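Putative aminotransferase (Actinomadura melliaura, PDB 4ZWV) probably transfers amino groups with the help of pyridoxal 5'-phosphate, as a putative sugar aminotransferase in the making of the indolocarbazole AT2433 aminopentose. Local coordinates at residues S321-E326 and P338-V343. Residues are numbered along the deposited sequence; the frame is centred on the assembly and turned at random.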
ATOM      1  N   SER A 321     -13.576   7.424 -14.833  0.67 13.61           N
ATOM      2  CA  SER A 321     -12.455   8.329 -14.597  0.67 15.24           C
ATOM      3  C   SER A 321     -12.344   9.347 -15.724  0.67 11.24           C
ATOM      4  O   SER A 321     -12.891   9.148 -16.806  0.67 15.99           O
ATOM      5  CB  SER A 321     -11.132   7.558 -14.488  0.67 18.60           C
ATOM      6  OG  SER A 321     -11.021   6.891 -13.242  0.67 26.03           O
ATOM      7  N   ARG A 322     -11.622  10.430 -15.467  1.00 13.40           N
ATOM      8  CA  ARG A 322     -11.188  11.327 -16.537  1.00 12.29           C
ATOM      9  C   ARG A 322     -10.111  10.608 -17.359  1.00 12.66           C
ATOM     10  O   ARG A 322      -9.281   9.893 -16.791  1.00 14.04           O
ATOM     11  CB  ARG A 322     -10.646  12.638 -15.962  1.00 14.10           C
ATOM     12  CG  ARG A 322     -10.224  13.643 -17.008  1.00 13.14           C
ATOM     13  CD  ARG A 322      -9.631  14.902 -16.377  1.00 14.59           C
ATOM     14  NE  ARG A 322      -9.382  15.920 -17.395  1.00 15.70           N
ATOM     15  CZ  ARG A 322      -9.053  17.181 -17.139  1.00 20.80           C
ATOM     16  NH1 ARG A 322      -8.944  17.598 -15.887  1.00 24.23           N
ATOM     17  NH2 ARG A 322      -8.835  18.026 -18.140  1.00 21.90           N
ATOM     18  N   ARG A 323     -10.115  10.773 -18.682  1.00 11.52           N
ATOM     19  CA  ARG A 323      -9.019  10.211 -19.477  1.00 11.08           C
ATOM     20  C   ARG A 323      -7.680  10.703 -18.910  1.00 10.56           C
ATOM     21  O   ARG A 323      -7.493  11.910 -18.702  1.00 11.29           O
ATOM     22  CB  ARG A 323      -9.168  10.568 -20.968  1.00 12.13           C
ATOM     23  CG  ARG A 323      -9.269  12.060 -21.277  1.00 11.25           C
ATOM     24  CD  ARG A 323      -9.530  12.308 -22.775  1.00 15.14           C
ATOM     25  NE  ARG A 323      -8.349  12.039 -23.595  1.00 13.27           N
ATOM     26  CZ  ARG A 323      -8.342  12.142 -24.919  1.00 13.05           C
ATOM     27  NH1 ARG A 323      -9.454  12.499 -25.560  1.00 15.01           N
ATOM     28  NH2 ARG A 323      -7.234  11.883 -25.600  1.00 14.00           N
ATOM     29  N   ASN A 324      -6.760   9.774 -18.629  1.00 10.48           N
ATOM     30  CA  ASN A 324      -5.615  10.095 -17.766  1.00 10.68           C
ATOM     31  C   ASN A 324      -4.613  11.027 -18.446  1.00  9.68           C
ATOM     32  O   ASN A 324      -3.837  11.715 -17.771  1.00 11.85           O
ATOM     33  CB  ASN A 324      -4.860   8.833 -17.329  1.00 11.15           C
ATOM     34  CG  ASN A 324      -5.691   7.867 -16.478  1.00 11.64           C
ATOM     35  OD1 ASN A 324      -5.181   6.819 -16.095  1.00 11.17           O
ATOM     36  ND2 ASN A 324      -6.957   8.186 -16.206  1.00 11.50           N
ATOM     37  N   ASP A 325      -4.629  11.041 -19.778  1.00 11.65           N
ATOM     38  CA  ASP A 325      -3.673  11.846 -20.535  1.00 10.70           C
ATOM     39  C   ASP A 325      -3.973  13.339 -20.447  1.00 11.24           C
ATOM     40  O   ASP A 325      -3.145  14.154 -20.846  1.00 13.76           O
ATOM     41  CB  ASP A 325      -3.622  11.390 -22.016  1.00 10.46           C
ATOM     42  CG  ASP A 325      -4.965  11.514 -22.742  1.00 11.91           C
ATOM     43  OD1 ASP A 325      -6.031  11.323 -22.121  1.00 12.51           O
ATOM     44  OD2 ASP A 325      -4.945  11.788 -23.969  1.00 15.69           O
ATOM     45  N   GLU A 326      -5.131  13.698 -19.895  1.00 11.66           N
ATOM     46  CA  GLU A 326      -5.482  15.114 -19.717  1.00 11.77           C
ATOM     47  C   GLU A 326      -4.976  15.715 -18.392  1.00 11.81           C
ATOM     48  O   GLU A 326      -5.044  16.933 -18.200  1.00 13.92           O
ATOM     49  CB  GLU A 326      -7.001  15.303 -19.812  1.00 12.47           C
ATOM     50  CG  GLU A 326      -7.524  15.258 -21.242  1.00 15.69           C
ATOM     51  CD  GLU A 326      -9.006  15.578 -21.352  1.00 18.66           C
ATOM     52  OE1 GLU A 326      -9.675  15.763 -20.319  1.00 18.10           O
ATOM     53  OE2 GLU A 326      -9.516  15.648 -22.493  1.00 19.58           O
ATOM     54  N   PRO A 338      -6.812  10.129 -31.859  1.00 14.61           N
ATOM     55  CA  PRO A 338      -8.051  10.470 -32.561  1.00 14.37           C
ATOM     56  C   PRO A 338      -9.175   9.461 -32.301  1.00 14.79           C
ATOM     57  O   PRO A 338     -10.345   9.854 -32.324  1.00 16.69           O
ATOM     58  CB  PRO A 338      -7.636  10.467 -34.036  1.00 18.44           C
ATOM     59  CG  PRO A 338      -6.427   9.609 -34.093  1.00 17.14           C
ATOM     60  CD  PRO A 338      -5.711   9.821 -32.784  1.00 14.05           C
ATOM     61  N   GLY A 339      -8.834   8.199 -32.053  1.00 13.25           N
ATOM     62  CA  GLY A 339      -9.847   7.201 -31.736  1.00 13.47           C
ATOM     63  C   GLY A 339     -10.568   7.560 -30.448  1.00 13.13           C
ATOM     64  O   GLY A 339     -11.795   7.634 -30.396  1.00 14.87           O
ATOM     65  N   LEU A 340      -9.793   7.805 -29.399  1.00 12.29           N
ATOM     66  CA  LEU A 340     -10.374   8.215 -28.128  1.00 12.07           C
ATOM     67  C   LEU A 340     -11.121   9.543 -28.268  1.00 14.86           C
ATOM     68  O   LEU A 340     -12.213   9.702 -27.724  1.00 14.69           O
ATOM     69  CB  LEU A 340      -9.290   8.312 -27.053  1.00 11.88           C
ATOM     70  CG  LEU A 340      -9.742   8.733 -25.654  1.00 12.62           C
ATOM     71  CD1 LEU A 340     -10.932   7.878 -25.205  1.00 12.88           C
ATOM     72  CD2 LEU A 340      -8.583   8.615 -24.668  1.00 14.26           C
ATOM     73  N   ASP A 341     -10.533  10.494 -28.992  1.00 13.97           N
ATOM     74  CA  ASP A 341     -11.187  11.784 -29.225  1.00 13.74           C
ATOM     75  C   ASP A 341     -12.583  11.599 -29.830  1.00 18.42           C
ATOM     76  O   ASP A 341     -13.505  12.351 -29.516  1.00 17.75           O
ATOM     77  CB  ASP A 341     -10.354  12.681 -30.153  1.00 15.47           C
ATOM     78  CG  ASP A 341      -9.057  13.160 -29.525  1.00 18.80           C
ATOM     79  OD1 ASP A 341      -8.921  13.120 -28.282  1.00 18.37           O
ATOM     80  OD2 ASP A 341      -8.173  13.598 -30.293  1.00 20.85           O
ATOM     81  N   SER A 342     -12.739  10.599 -30.695  1.00 15.95           N
ATOM     82  CA  SER A 342     -14.003  10.434 -31.422  1.00 17.58           C
ATOM     83  C   SER A 342     -15.125   9.875 -30.547  1.00 16.24           C
ATOM     84  O   SER A 342     -16.292   9.915 -30.949  1.00 19.31           O
ATOM     85  CB  SER A 342     -13.816   9.529 -32.648  1.00 16.08           C
ATOM     86  OG  SER A 342     -13.716   8.165 -32.276  1.00 17.11           O
ATOM     87  N   VAL A 343     -14.787   9.367 -29.363  1.00 15.58           N
ATOM     88  CA  VAL A 343     -15.808   8.819 -28.473  1.00 16.35           C
ATOM     89  C   VAL A 343     -15.852   9.445 -27.073  1.00 13.88           C
ATOM     90  O   VAL A 343     -16.815   9.245 -26.327  1.00 15.78           O
ATOM     91  CB  VAL A 343     -15.636   7.290 -28.299  1.00 17.76           C
ATOM     92  CG1 VAL A 343     -15.933   6.568 -29.604  1.00 19.77           C
ATOM     93  CG2 VAL A 343     -14.238   6.949 -27.786  1.00 17.35           C
TER
HETATM   94  O   HOH W   1      -6.017  13.044 -28.308  1.00 24.86           O
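R323 reaches from the 321-326 loop to the helix that starts at P338, where it meets L340 and D341. From CB the chain leaves with CG set between the backbone N and carbonyl carbon (chi1 56°), runs on extended to CD and bends at chi3, which brings the flat end round to D325 as well as to the helix. R323 NE gives a nearly straight bond to D325 OD1 (2.8 Å), and R323 NH2 takes D325 OD2; both oxygens offer their syn lone pairs, a side-on, two-nitrogen grip that holds the guanidinium in place. R323 CZ has L340 CD2 over one face at 3.5 Å, the methyl sitting above the centre of the group. R323 NH1 ends on D341 OD1 (2.8 Å), in the guanidinium plane and nearly along the C-O axis of a carboxylate turned 38° to it; R323 NH2 adds a weak bond to the same oxygen and shares water 1 with it. This salt-bridge network lies in the C-terminal part of a DegT/DnrJ/EryC1-family aminotransferase, of PLP-dependent fold type I, away from the cofactor site, and ties a loop following helix 303-312 to the short helix 338-344. Replacing R323 by an alanine would probably leave D341 OD1 without this cation, D325 with R334 as its remaining arginine, and L340 CD2 without the flat group now packed on it. Y344 makes a cation-pi contact with R323. Next to R323 in sequence, R322 grips E326 OE1 through R322 NE (2.9 Å) and NH2, while its NH1 bonds Y230 O of the second subunit.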